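Ochratoxinase (Aspergillus niger, PDB 4C65) hydrolyses the amide bond of the mycotoxin ochratoxin A, releasing phenylalanine, as a zinc-dependent carboxypeptidase of the amidohydrolase superfamily. Local coordinates at residues 108-113 / 388-393; 56-61 / 411-416; 272-277 / 325-330. One frame throughout, in Å; residues are numbered along the deposited sequence.

Contact 1 of 3, residues 108-113 / 388-393; sequences GYTSYR and EADVIA
D390 meets T110 directly after an inverse gamma turn centred on A389, which a weak bond from D390 N to E388 O closes. The two side chains slide past each other in opposite directions: D390 CB lies 3.5 Å from T110 OG1, while D390 OD2 passes T110 CB at 4.0 Å. T110 OG1 sits between backbone N and carbonyl carbon (chi1 59°), where it lies beside D390 CB, with OD2 only a little farther. A water lies beside both hydroxyls of 110-111 and donates to D390 OD2 at 2.7 Å; it is bonded to S111 OG at 2.8 Å, and its approach to T110 OG1 is too short to be trusted. The other carboxylate oxygen, D390 OD1, accepts from the backbone N of G417. V391 points away from 108-113. I392 points back again and lies against backbone rather than side chain: its CG2 is 3.7 Å from G108 CA, and its CD1 is 3.9 Å from G108 O. G108 has positive phi and is the C-prime residue of the Schellman motif that ends helix 90-106, just before strand 109-114. The directions of the touching parts differ by 159°, and the two strands share a neighbour: strand 60-67 runs parallel to 109-114 and antiparallel to 391-394, with G108 and T110 both bonded to L65 and I392 packing on M62. Strand 109-114 is thus set beside strand 391-394 across strand 60-67. The chemistry is divided: I392 packs its carbons on the backbone of G108, while at D390 water and a peptide N-H serve the two oxygens of a buried carboxylate, probably making its negative charge easier to hold.

Contact 2 of 3, residues 56-61 / 411-416; sequences HRVPVL and VTHVWK
H413 ND1 and T412 OG1 are 2.7 Å apart in a hydrogen bond for which either could be the donor; the hydroxyl lies at the edge of the imidazole, in its plane, and so restrains the ring's rotation. Over a face of that ring sits V58, its CG1 4.1 Å from the centroid and 29° off the normal, a CH-pi contact. H56 approaches the same imidazole obliquely, with H56 ND1 3.8 Å from H413 NE2. W415 completes the aromatic cluster: its six-membered ring turns an edge toward the face of H56, CZ2 coming within 3.7 Å of H56 CD2, with the planes at 76°. Past the corner that the chain turns at P59, L61 reaches the indole too, CD1 lying 4.3 Å from W415 CZ3. T412 and H413 both face A393, a classic beta bulge in strand 411-416, and both side chains point toward strand 56-58. The axes of strands 56-58 and 411-416 approach to 9.4 Å at 133°, with the side chains of H56, V58, H413 and W415 filling the gap. Such face-to-face packing of an N-terminal strand and a C-terminal strand is consistent with the small beta-sandwich domain of metal-dependent amidohydrolases.

Contact 3 of 3, residues 272-277 / 325-330; sequences EVWELM and IKAGVT
W274, in helix 271-280, and V329, just beyond the end of helix 304-327, bring their CA atoms to within 6.1 Å, the nearest CA pair of the two segments. V329 is the wedge. Its CG1 stands anti to the backbone N (chi1 -178°), and its two methyls divide between two residues about a turn apart on one face of the helix: CG2 lies 3.7 Å from W274 CB and close to the carbonyl O of W274, whereas CG1 lies 4.0 Å from M277 CB. The M277 chain bends at its last torsion (chi3 79°), which brings CE to 4.2 Å from the same V329 CG1. A327 adds a smaller apolar contact, CB to CB with W274 at 4.0 Å. Between A327 and V329 the chain leaves the helix at G328, whose positive phi belongs to a Schellman motif, with G328 N bonded to I325 O. The chain then runs on into strand 331-332, the neighbour of strand 283-285 in the parallel sheet of the twisted TIM barrel; the contact thus packs two outer helices together at the point where one of them returns to the barrel, and Y284 of strand 283-285 touches both V329 and M277. A water bridges the backbones of M277 and T330, donating to M277 O at 3.2 Å and accepting from T330 N at 3.0 Å. W274 also reaches helix 304-327 farther back, where its NE1 makes a weak hydrogen bond to A320 O. E275 OE2 forms a salt bridge with K278 NZ, which also bonds weakly to A327 O.

From the N terminus the chain first passes through 56-61, and the loop that contact 2 closes stays open until 411-416, near the C-terminal end. Inside it lies the loop of contact 1, from 108-113 to 388-393, and inside both lies the short loop of contact 3, from 272-277 to 325-330. None of the three cross. Contacts 1 and 2 are neighbours, 11 Å apart between centres: strands 391-394 and 411-416 pair antiparallel, and V391 packs on L61. Contact 2 brings N-terminal and C-terminal strands together, and contact 1 joins the C-terminal part to strand 109-114. Contact 3 stands apart, about 27 and 34 Å from the other centres, and joins helices on the outside of the barrel.

Contact 1 of 3, residues 108-113 / 388-393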
ATOM      1  N   GLY A 108      -9.956 -44.276 -16.974  1.00 16.70           N
ATOM      2  CA  GLY A 108      -8.912 -45.114 -16.385  1.00 16.16           C
ATOM      3  C   GLY A 108      -7.645 -44.389 -15.940  1.00 15.43           C
ATOM      4  O   GLY A 108      -6.628 -45.013 -15.665  1.00 15.18           O
ATOM      5  N   TYR A 109      -7.697 -43.078 -15.853  1.00 14.81           N
ATOM      6  CA  TYR A 109      -6.581 -42.315 -15.331  1.00 14.76           C
ATOM      7  C   TYR A 109      -6.733 -42.125 -13.821  1.00 14.36           C
ATOM      8  O   TYR A 109      -7.596 -41.355 -13.395  1.00 14.31           O
ATOM      9  CB  TYR A 109      -6.455 -40.971 -16.093  1.00 14.85           C
ATOM     10  CG  TYR A 109      -5.785 -41.175 -17.451  1.00 15.08           C
ATOM     11  CD1 TYR A 109      -6.505 -41.699 -18.536  1.00 15.08           C
ATOM     12  CD2 TYR A 109      -4.425 -40.898 -17.620  1.00 14.93           C
ATOM     13  CE1 TYR A 109      -5.889 -41.927 -19.745  1.00 15.33           C
ATOM     14  CE2 TYR A 109      -3.806 -41.108 -18.836  1.00 15.21           C
ATOM     15  CZ  TYR A 109      -4.541 -41.651 -19.889  1.00 15.59           C
ATOM     16  OH  TYR A 109      -3.918 -41.852 -21.110  1.00 16.58           O
ATOM     17  N   THR A 110      -5.918 -42.844 -13.048  1.00 13.88           N
ATOM     18  CA  THR A 110      -6.013 -42.821 -11.608  1.00 14.01           C
ATOM     19  C   THR A 110      -4.967 -41.922 -10.927  1.00 13.74           C
ATOM     20  O   THR A 110      -5.009 -41.718  -9.717  1.00 13.86           O
ATOM     21  CB  THR A 110      -5.963 -44.240 -11.036  1.00 14.35           C
ATOM     22  OG1 THR A 110      -4.752 -44.883 -11.414  1.00 14.52           O
ATOM     23  CG2 THR A 110      -7.127 -45.058 -11.559  1.00 14.72           C
ATOM     24  N   SER A 111      -4.026 -41.403 -11.708  1.00 13.43           N
ATOM     25  CA  SER A 111      -3.074 -40.416 -11.218  1.00 13.33           C
ATOM     26  C   SER A 111      -2.783 -39.369 -12.283  1.00 13.29           C
ATOM     27  O   SER A 111      -2.641 -39.692 -13.457  1.00 13.44           O
ATOM     28  CB  SER A 111      -1.754 -41.077 -10.752  1.00 13.33           C
ATOM     29  OG  SER A 111      -1.922 -41.810  -9.532  1.00 13.33           O
ATOM     30  N   TYR A 112      -2.680 -38.128 -11.829  1.00 13.22           N
ATOM     31  CA  TYR A 112      -2.329 -36.993 -12.634  1.00 13.09           C
ATOM     32  C   TYR A 112      -1.216 -36.194 -11.924  1.00 13.10           C
ATOM     33  O   TYR A 112      -1.273 -35.980 -10.735  1.00 12.36           O
ATOM     34  CB  TYR A 112      -3.527 -36.061 -12.738  1.00 12.94           C
ATOM     35  CG  TYR A 112      -4.498 -36.241 -13.895  1.00 13.00           C
ATOM     36  CD1 TYR A 112      -4.249 -37.101 -14.956  1.00 12.92           C
ATOM     37  CD2 TYR A 112      -5.653 -35.452 -13.947  1.00 12.88           C
ATOM     38  CE1 TYR A 112      -5.152 -37.191 -16.010  1.00 13.03           C
ATOM     39  CE2 TYR A 112      -6.531 -35.528 -14.995  1.00 12.95           C
ATOM     40  CZ  TYR A 112      -6.296 -36.410 -16.013  1.00 12.97           C
ATOM     41  OH  TYR A 112      -7.187 -36.450 -17.048  1.00 13.11           O
ATOM     42  N   ARG A 113      -0.206 -35.768 -12.686  1.00 13.78           N
ATOM     43  CA  ARG A 113       0.726 -34.752 -12.223  1.00 13.88           C
ATOM     44  C   ARG A 113       0.359 -33.412 -12.843  1.00 14.22           C
ATOM     45  O   ARG A 113       0.533 -33.202 -14.052  1.00 14.22           O
ATOM     46  CB  ARG A 113       2.179 -35.131 -12.536  1.00 14.20           C
ATOM     47  CG  ARG A 113       3.194 -34.261 -11.792  1.00 14.16           C
ATOM     48  CD  ARG A 113       4.626 -34.649 -12.100  1.00 14.51           C
ATOM     49  NE  ARG A 113       4.947 -34.479 -13.516  1.00 14.70           N
ATOM     50  CZ  ARG A 113       6.173 -34.404 -14.025  1.00 15.33           C
ATOM     51  NH1 ARG A 113       7.251 -34.460 -13.247  1.00 15.84           N
ATOM     52  NH2 ARG A 113       6.333 -34.254 -15.333  1.00 15.60           N
ATOM     53  N   GLU A 388      -0.229 -50.021  -4.496  1.00 20.76           N
ATOM     54  CA  GLU A 388      -1.561 -49.445  -4.312  1.00 20.95           C
ATOM     55  C   GLU A 388      -2.531 -49.999  -5.352  1.00 20.07           C
ATOM     56  O   GLU A 388      -2.178 -50.183  -6.511  1.00 20.03           O
ATOM     57  CB  GLU A 388      -1.535 -47.922  -4.405  1.00 21.63           C
ATOM     58  CG  GLU A 388      -0.719 -47.255  -3.329  1.00 23.75           C
ATOM     59  CD  GLU A 388      -1.297 -45.949  -2.827  1.00 26.43           C
ATOM     60  OE1 GLU A 388      -1.864 -45.116  -3.610  1.00 28.18           O
ATOM     61  OE2 GLU A 388      -1.184 -45.755  -1.602  1.00 30.00           O
ATOM     62  N   ALA A 389      -3.762 -50.251  -4.922  1.00 19.60           N
ATOM     63  CA  ALA A 389      -4.789 -50.860  -5.770  1.00 19.14           C
ATOM     64  C   ALA A 389      -5.439 -49.834  -6.680  1.00 17.71           C
ATOM     65  O   ALA A 389      -6.608 -49.522  -6.541  1.00 17.48           O
ATOM     66  CB  ALA A 389      -5.827 -51.569  -4.908  1.00 19.93           C
ATOM     67  N   ASP A 390      -4.636 -49.308  -7.603  1.00 16.70           N
ATOM     68  CA  ASP A 390      -5.103 -48.459  -8.706  1.00 15.74           C
ATOM     69  C   ASP A 390      -5.074 -49.345  -9.964  1.00 16.07           C
ATOM     70  O   ASP A 390      -3.995 -49.667 -10.487  1.00 15.84           O
ATOM     71  CB  ASP A 390      -4.186 -47.259  -8.896  1.00 14.77           C
ATOM     72  CG  ASP A 390      -4.263 -46.265  -7.761  1.00 14.40           C
ATOM     73  OD1 ASP A 390      -4.915 -46.578  -6.731  1.00 15.09           O
ATOM     74  OD2 ASP A 390      -3.723 -45.158  -7.909  1.00 13.27           O
ATOM     75  N   VAL A 391      -6.252 -49.814 -10.379  1.00 16.50           N
ATOM     76  CA  VAL A 391      -6.347 -50.946 -11.298  1.00 17.05           C
ATOM     77  C   VAL A 391      -7.471 -50.657 -12.243  1.00 17.35           C
ATOM     78  O   VAL A 391      -8.536 -50.195 -11.820  1.00 17.45           O
ATOM     79  CB  VAL A 391      -6.626 -52.275 -10.533  1.00 17.89           C
ATOM     80  CG1 VAL A 391      -6.668 -53.465 -11.486  1.00 18.71           C
ATOM     81  CG2 VAL A 391      -5.587 -52.516  -9.453  1.00 17.79           C
ATOM     82  N   ILE A 392      -7.250 -50.910 -13.526  1.00 17.66           N
ATOM     83  CA  ILE A 392      -8.330 -50.759 -14.494  1.00 18.22           C
ATOM     84  C   ILE A 392      -8.517 -52.016 -15.338  1.00 19.44           C
ATOM     85  O   ILE A 392      -7.561 -52.760 -15.599  1.00 19.17           O
ATOM     86  CB  ILE A 392      -8.139 -49.519 -15.393  1.00 17.61           C
ATOM     87  CG1 ILE A 392      -6.860 -49.612 -16.237  1.00 17.63           C
ATOM     88  CG2 ILE A 392      -8.124 -48.265 -14.541  1.00 16.80           C
ATOM     89  CD1 ILE A 392      -6.749 -48.554 -17.324  1.00 17.36           C
ATOM     90  N   ALA A 393      -9.756 -52.230 -15.756  1.00 20.62           N
ATOM     91  CA  ALA A 393     -10.084 -53.341 -16.627  1.00 22.47           C
ATOM     92  C   ALA A 393     -10.511 -52.821 -17.973  1.00 23.52           C
ATOM     93  O   ALA A 393     -11.196 -51.803 -18.070  1.00 22.82           O
ATOM     94  CB  ALA A 393     -11.180 -54.202 -16.028  1.00 23.16           C
TER
HETATM   95  O   HOH W   1      -2.675 -44.390 -10.256  1.00  6.88           O

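Contact 2 of 3, residues 56-61 / 411-416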
ATOM      1  N   HIS A  56     -14.688 -60.475  -9.817  1.00 28.17           N
ATOM      2  CA  HIS A  56     -14.915 -59.962 -11.159  1.00 27.40           C
ATOM      3  C   HIS A  56     -14.148 -60.787 -12.150  1.00 27.47           C
ATOM      4  O   HIS A  56     -13.076 -61.304 -11.821  1.00 27.54           O
ATOM      5  CB  HIS A  56     -14.460 -58.505 -11.245  1.00 25.80           C
ATOM      6  CG  HIS A  56     -15.179 -57.616 -10.293  1.00 25.68           C
ATOM      7  ND1 HIS A  56     -16.375 -57.010 -10.602  1.00 26.42           N
ATOM      8  CD2 HIS A  56     -14.901 -57.279  -9.016  1.00 25.39           C
ATOM      9  CE1 HIS A  56     -16.786 -56.305  -9.563  1.00 26.59           C
ATOM     10  NE2 HIS A  56     -15.912 -56.457  -8.587  1.00 26.00           N
ATOM     11  N   ARG A  57     -14.665 -60.859 -13.368  1.00 27.66           N
ATOM     12  CA  ARG A  57     -13.990 -61.531 -14.456  1.00 27.61           C
ATOM     13  C   ARG A  57     -13.922 -60.599 -15.625  1.00 26.35           C
ATOM     14  O   ARG A  57     -14.940 -60.201 -16.145  1.00 27.40           O
ATOM     15  CB  ARG A  57     -14.762 -62.807 -14.815  1.00 30.12           C
ATOM     16  CG  ARG A  57     -14.399 -63.901 -13.847  1.00 31.19           C
ATOM     17  CD  ARG A  57     -15.167 -65.170 -14.037  1.00 33.67           C
ATOM     18  NE  ARG A  57     -15.137 -65.954 -12.792  1.00 34.59           N
ATOM     19  CZ  ARG A  57     -14.118 -66.731 -12.421  1.00 35.46           C
ATOM     20  NH1 ARG A  57     -13.028 -66.869 -13.187  1.00 34.84           N
ATOM     21  NH2 ARG A  57     -14.178 -67.390 -11.274  1.00 36.90           N
ATOM     22  N   VAL A  58     -12.713 -60.257 -16.053  1.00 24.56           N
ATOM     23  CA  VAL A  58     -12.519 -59.281 -17.109  1.00 23.55           C
ATOM     24  C   VAL A  58     -11.499 -59.782 -18.124  1.00 23.35           C
ATOM     25  O   VAL A  58     -10.630 -60.576 -17.788  1.00 22.84           O
ATOM     26  CB  VAL A  58     -12.033 -57.915 -16.531  1.00 22.06           C
ATOM     27  CG1 VAL A  58     -13.023 -57.396 -15.504  1.00 22.08           C
ATOM     28  CG2 VAL A  58     -10.646 -58.031 -15.910  1.00 21.13           C
ATOM     29  N   PRO A  59     -11.596 -59.302 -19.370  1.00 23.52           N
ATOM     30  CA  PRO A  59     -10.656 -59.769 -20.396  1.00 24.02           C
ATOM     31  C   PRO A  59      -9.244 -59.273 -20.172  1.00 22.61           C
ATOM     32  O   PRO A  59      -8.303 -60.035 -20.336  1.00 23.00           O
ATOM     33  CB  PRO A  59     -11.216 -59.189 -21.707  1.00 24.99           C
ATOM     34  CG  PRO A  59     -12.607 -58.743 -21.402  1.00 25.29           C
ATOM     35  CD  PRO A  59     -12.653 -58.444 -19.925  1.00 23.96           C
ATOM     36  N   VAL A  60      -9.102 -58.008 -19.782  1.00 21.37           N
ATOM     37  CA  VAL A  60      -7.787 -57.390 -19.619  1.00 20.13           C
ATOM     38  C   VAL A  60      -7.717 -56.568 -18.345  1.00 18.60           C
ATOM     39  O   VAL A  60      -8.599 -55.753 -18.084  1.00 18.19           O
ATOM     40  CB  VAL A  60      -7.436 -56.477 -20.823  1.00 20.29           C
ATOM     41  CG1 VAL A  60      -6.087 -55.805 -20.625  1.00 19.42           C
ATOM     42  CG2 VAL A  60      -7.431 -57.293 -22.108  1.00 21.99           C
ATOM     43  N   LEU A  61      -6.631 -56.748 -17.600  1.00 17.61           N
ATOM     44  CA  LEU A  61      -6.388 -55.981 -16.397  1.00 16.55           C
ATOM     45  C   LEU A  61      -4.996 -55.348 -16.442  1.00 16.27           C
ATOM     46  O   LEU A  61      -4.035 -55.976 -16.920  1.00 16.88           O
ATOM     47  CB  LEU A  61      -6.496 -56.880 -15.175  1.00 16.57           C
ATOM     48  CG  LEU A  61      -6.766 -56.202 -13.845  1.00 15.80           C
ATOM     49  CD1 LEU A  61      -8.204 -55.707 -13.745  1.00 15.76           C
ATOM     50  CD2 LEU A  61      -6.459 -57.165 -12.698  1.00 16.14           C
ATOM     51  N   VAL A 411     -12.817 -49.006 -21.155  1.00 26.06           N
ATOM     52  CA  VAL A 411     -12.423 -49.125 -19.761  1.00 23.95           C
ATOM     53  C   VAL A 411     -13.664 -49.449 -18.933  1.00 23.21           C
ATOM     54  O   VAL A 411     -14.466 -48.578 -18.644  1.00 22.98           O
ATOM     55  CB  VAL A 411     -11.782 -47.821 -19.249  1.00 22.74           C
ATOM     56  CG1 VAL A 411     -11.337 -47.963 -17.804  1.00 22.00           C
ATOM     57  CG2 VAL A 411     -10.606 -47.439 -20.130  1.00 22.62           C
ATOM     58  N   THR A 412     -13.817 -50.701 -18.532  1.00 22.86           N
ATOM     59  CA  THR A 412     -15.067 -51.145 -17.911  1.00 22.89           C
ATOM     60  C   THR A 412     -15.054 -50.997 -16.411  1.00 21.89           C
ATOM     61  O   THR A 412     -16.116 -50.839 -15.810  1.00 22.09           O
ATOM     62  CB  THR A 412     -15.368 -52.621 -18.233  1.00 23.79           C
ATOM     63  OG1 THR A 412     -14.285 -53.445 -17.784  1.00 23.23           O
ATOM     64  CG2 THR A 412     -15.553 -52.807 -19.707  1.00 24.73           C
ATOM     65  N   HIS A 413     -13.868 -51.121 -15.803  1.00 20.77           N
ATOM     66  CA  HIS A 413     -13.731 -51.106 -14.344  1.00 20.10           C
ATOM     67  C   HIS A 413     -12.607 -50.191 -13.964  1.00 18.69           C
ATOM     68  O   HIS A 413     -11.529 -50.258 -14.564  1.00 18.61           O
ATOM     69  CB  HIS A 413     -13.396 -52.484 -13.779  1.00 20.62           C
ATOM     70  CG  HIS A 413     -14.475 -53.497 -13.950  1.00 21.86           C
ATOM     71  ND1 HIS A 413     -14.783 -54.058 -15.168  1.00 22.71           N
ATOM     72  CD2 HIS A 413     -15.301 -54.074 -13.048  1.00 22.55           C
ATOM     73  CE1 HIS A 413     -15.768 -54.925 -15.011  1.00 23.96           C
ATOM     74  NE2 HIS A 413     -16.101 -54.948 -13.734  1.00 23.89           N
ATOM     75  N   VAL A 414     -12.832 -49.365 -12.948  1.00 17.88           N
ATOM     76  CA  VAL A 414     -11.777 -48.507 -12.400  1.00 16.85           C
ATOM     77  C   VAL A 414     -11.733 -48.581 -10.868  1.00 16.69           C
ATOM     78  O   VAL A 414     -12.672 -48.179 -10.198  1.00 16.99           O
ATOM     79  CB  VAL A 414     -11.940 -47.042 -12.850  1.00 16.28           C
ATOM     80  CG1 VAL A 414     -10.825 -46.168 -12.271  1.00 15.21           C
ATOM     81  CG2 VAL A 414     -11.945 -46.956 -14.371  1.00 16.57           C
ATOM     82  N   TRP A 415     -10.630 -49.114 -10.345  1.00 16.56           N
ATOM     83  CA  TRP A 415     -10.321 -49.093  -8.928  1.00 16.53           C
ATOM     84  C   TRP A 415      -9.240 -48.039  -8.642  1.00 15.68           C
ATOM     85  O   TRP A 415      -8.213 -47.994  -9.318  1.00 15.10           O
ATOM     86  CB  TRP A 415      -9.764 -50.442  -8.461  1.00 17.16           C
ATOM     87  CG  TRP A 415     -10.753 -51.529  -8.366  1.00 18.17           C
ATOM     88  CD1 TRP A 415     -11.538 -51.833  -7.289  1.00 18.88           C
ATOM     89  CD2 TRP A 415     -11.087 -52.460  -9.388  1.00 18.79           C
ATOM     90  NE1 TRP A 415     -12.324 -52.915  -7.576  1.00 19.95           N
ATOM     91  CE2 TRP A 415     -12.062 -53.322  -8.859  1.00 20.01           C
ATOM     92  CE3 TRP A 415     -10.663 -52.646 -10.703  1.00 18.64           C
ATOM     93  CZ2 TRP A 415     -12.624 -54.359  -9.605  1.00 20.94           C
ATOM     94  CZ3 TRP A 415     -11.211 -53.668 -11.435  1.00 19.66           C
ATOM     95  CH2 TRP A 415     -12.184 -54.511 -10.892  1.00 20.82           C
ATOM     96  N   LYS A 416      -9.500 -47.189  -7.649  1.00 15.77           N
ATOM     97  CA  LYS A 416      -8.500 -46.259  -7.119  1.00 15.22           C
ATOM     98  C   LYS A 416      -8.419 -46.474  -5.622  1.00 15.54           C
ATOM     99  O   LYS A 416      -9.414 -46.339  -4.913  1.00 15.71           O
ATOM    100  CB  LYS A 416      -8.881 -44.816  -7.413  1.00 14.88           C
ATOM    101  CG  LYS A 416      -7.776 -43.844  -7.019  1.00 14.48           C
ATOM    102  CD  LYS A 416      -8.172 -42.379  -7.132  1.00 14.38           C
ATOM    103  CE  LYS A 416      -8.903 -41.835  -5.915  1.00 14.62           C
ATOM    104  NZ  LYS A 416      -8.670 -40.380  -5.814  1.00 14.04           N
TER

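Contact 3 of 3, residues 272-277 / 325-330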
ATOM      1  N   GLU A 272      24.242 -36.187 -26.105  1.00 33.38           N
ATOM      2  CA  GLU A 272      24.795 -35.742 -24.835  1.00 33.00           C
ATOM      3  C   GLU A 272      23.736 -35.684 -23.725  1.00 31.14           C
ATOM      4  O   GLU A 272      23.984 -36.141 -22.612  1.00 30.73           O
ATOM      5  CB  GLU A 272      25.464 -34.372 -25.002  1.00 34.37           C
ATOM      6  CG  GLU A 272      25.881 -33.725 -23.688  1.00 34.25           C
ATOM      7  CD  GLU A 272      26.712 -32.467 -23.863  1.00 35.69           C
ATOM      8  OE1 GLU A 272      26.751 -31.905 -24.984  1.00 36.97           O
ATOM      9  OE2 GLU A 272      27.315 -32.034 -22.865  1.00 35.62           O
ATOM     10  N   VAL A 273      22.557 -35.133 -24.042  1.00 29.82           N
ATOM     11  CA  VAL A 273      21.422 -35.057 -23.112  1.00 27.43           C
ATOM     12  C   VAL A 273      20.911 -36.446 -22.682  1.00 26.77           C
ATOM     13  O   VAL A 273      20.689 -36.684 -21.497  1.00 25.02           O
ATOM     14  CB  VAL A 273      20.245 -34.294 -23.741  1.00 26.94           C
ATOM     15  CG1 VAL A 273      19.038 -34.314 -22.824  1.00 25.75           C
ATOM     16  CG2 VAL A 273      20.643 -32.854 -24.037  1.00 27.77           C
ATOM     17  N   TRP A 274      20.733 -37.349 -23.641  1.00 27.11           N
ATOM     18  CA  TRP A 274      20.226 -38.685 -23.334  1.00 27.11           C
ATOM     19  C   TRP A 274      21.140 -39.391 -22.333  1.00 28.15           C
ATOM     20  O   TRP A 274      20.670 -39.931 -21.323  1.00 27.78           O
ATOM     21  CB  TRP A 274      20.065 -39.541 -24.592  1.00 27.49           C
ATOM     22  CG  TRP A 274      19.273 -38.880 -25.699  1.00 27.25           C
ATOM     23  CD1 TRP A 274      18.200 -38.060 -25.554  1.00 26.27           C
ATOM     24  CD2 TRP A 274      19.491 -39.009 -27.114  1.00 28.33           C
ATOM     25  NE1 TRP A 274      17.737 -37.664 -26.789  1.00 26.90           N
ATOM     26  CE2 TRP A 274      18.516 -38.230 -27.761  1.00 28.06           C
ATOM     27  CE3 TRP A 274      20.431 -39.694 -27.890  1.00 29.83           C
ATOM     28  CZ2 TRP A 274      18.462 -38.101 -29.146  1.00 29.43           C
ATOM     29  CZ3 TRP A 274      20.357 -39.590 -29.283  1.00 31.10           C
ATOM     30  CH2 TRP A 274      19.380 -38.799 -29.894  1.00 30.74           C
ATOM     31  N   GLU A 275      22.440 -39.362 -22.597  1.00 30.30           N
ATOM     32  CA  GLU A 275      23.418 -39.975 -21.701  1.00 31.70           C
ATOM     33  C   GLU A 275      23.392 -39.361 -20.311  1.00 30.64           C
ATOM     34  O   GLU A 275      23.410 -40.086 -19.316  1.00 30.04           O
ATOM     35  CB  GLU A 275      24.839 -39.866 -22.283  1.00 34.84           C
ATOM     36  CG  GLU A 275      25.050 -40.768 -23.487  1.00 37.18           C
ATOM     37  CD  GLU A 275      24.509 -42.169 -23.241  1.00 38.55           C
ATOM     38  OE1 GLU A 275      24.908 -42.775 -22.218  1.00 38.98           O
ATOM     39  OE2 GLU A 275      23.656 -42.651 -24.042  1.00 40.38           O
ATOM     40  N   LEU A 276      23.356 -38.029 -20.242  1.00 29.97           N
ATOM     41  CA  LEU A 276      23.261 -37.346 -18.964  1.00 29.40           C
ATOM     42  C   LEU A 276      22.009 -37.754 -18.203  1.00 27.97           C
ATOM     43  O   LEU A 276      22.057 -37.937 -16.975  1.00 28.59           O
ATOM     44  CB  LEU A 276      23.275 -35.814 -19.119  1.00 29.49           C
ATOM     45  CG  LEU A 276      24.650 -35.163 -19.221  1.00 31.30           C
ATOM     46  CD1 LEU A 276      24.508 -33.684 -19.579  1.00 31.62           C
ATOM     47  CD2 LEU A 276      25.429 -35.303 -17.924  1.00 31.45           C
ATOM     48  N   MET A 277      20.891 -37.857 -18.905  1.00 26.52           N
ATOM     49  CA  MET A 277      19.629 -38.170 -18.250  1.00 25.05           C
ATOM     50  C   MET A 277      19.618 -39.598 -17.711  1.00 25.83           C
ATOM     51  O   MET A 277      19.039 -39.870 -16.656  1.00 24.67           O
ATOM     52  CB  MET A 277      18.464 -37.947 -19.209  1.00 23.85           C
ATOM     53  CG  MET A 277      18.183 -36.473 -19.493  1.00 22.78           C
ATOM     54  SD  MET A 277      16.854 -36.259 -20.684  1.00 21.40           S
ATOM     55  CE  MET A 277      15.424 -36.520 -19.622  1.00 20.31           C
ATOM     56  N   ILE A 325      14.253 -42.711 -26.620  1.00 26.37           N
ATOM     57  CA  ILE A 325      13.669 -44.047 -26.506  1.00 27.61           C
ATOM     58  C   ILE A 325      14.729 -45.075 -26.895  1.00 29.97           C
ATOM     59  O   ILE A 325      14.948 -46.033 -26.169  1.00 29.85           O
ATOM     60  CB  ILE A 325      12.412 -44.190 -27.388  1.00 27.82           C
ATOM     61  CG1 ILE A 325      11.268 -43.379 -26.781  1.00 26.43           C
ATOM     62  CG2 ILE A 325      11.995 -45.659 -27.538  1.00 28.25           C
ATOM     63  CD1 ILE A 325      10.159 -43.037 -27.756  1.00 27.13           C
ATOM     64  N   LYS A 326      15.382 -44.830 -28.033  1.00 32.57           N
ATOM     65  CA  LYS A 326      16.406 -45.705 -28.588  1.00 34.95           C
ATOM     66  C   LYS A 326      17.590 -45.810 -27.614  1.00 34.39           C
ATOM     67  O   LYS A 326      18.138 -46.891 -27.414  1.00 35.28           O
ATOM     68  CB  LYS A 326      16.814 -45.213 -30.017  1.00 37.53           C
ATOM     69  CG  LYS A 326      16.155 -45.992 -31.128  1.00 40.62           C
ATOM     70  CD  LYS A 326      16.961 -45.837 -32.423  1.00 44.82           C
ATOM     71  CE  LYS A 326      16.193 -46.238 -33.730  1.00 47.32           C
ATOM     72  NZ  LYS A 326      15.169 -45.211 -34.110  1.00 47.45           N
ATOM     73  N   ALA A 327      17.938 -44.717 -26.950  1.00 33.08           N
ATOM     74  CA  ALA A 327      19.086 -44.718 -26.039  1.00 33.17           C
ATOM     75  C   ALA A 327      18.773 -45.297 -24.665  1.00 31.73           C
ATOM     76  O   ALA A 327      19.671 -45.480 -23.852  1.00 32.41           O
ATOM     77  CB  ALA A 327      19.627 -43.309 -25.887  1.00 33.40           C
ATOM     78  N   GLY A 328      17.514 -45.578 -24.389  1.00 30.23           N
ATOM     79  CA  GLY A 328      17.134 -46.195 -23.121  1.00 29.44           C
ATOM     80  C   GLY A 328      16.984 -45.226 -21.957  1.00 28.13           C
ATOM     81  O   GLY A 328      17.062 -45.626 -20.810  1.00 27.57           O
ATOM     82  N   VAL A 329      16.734 -43.947 -22.252  1.00 27.29           N
ATOM     83  CA  VAL A 329      16.328 -42.950 -21.231  1.00 25.05           C
ATOM     84  C   VAL A 329      14.994 -43.364 -20.651  1.00 23.26           C
ATOM     85  O   VAL A 329      14.129 -43.843 -21.383  1.00 23.37           O
ATOM     86  CB  VAL A 329      16.170 -41.546 -21.845  1.00 25.29           C
ATOM     87  CG1 VAL A 329      15.790 -40.518 -20.781  1.00 24.67           C
ATOM     88  CG2 VAL A 329      17.453 -41.123 -22.562  1.00 26.28           C
ATOM     89  N   THR A 330      14.830 -43.204 -19.347  1.00 21.47           N
ATOM     90  CA  THR A 330      13.581 -43.545 -18.701  1.00 20.24           C
ATOM     91  C   THR A 330      12.490 -42.519 -19.058  1.00 19.27           C
ATOM     92  O   THR A 330      12.672 -41.317 -18.842  1.00 18.82           O
ATOM     93  CB  THR A 330      13.740 -43.553 -17.186  1.00 19.62           C
ATOM     94  OG1 THR A 330      14.784 -44.442 -16.827  1.00 19.89           O
ATOM     95  CG2 THR A 330      12.451 -43.985 -16.518  1.00 19.16           C
TER
HETATM   96  O   HOH W   2      16.587 -41.671 -17.485  1.00  9.19           O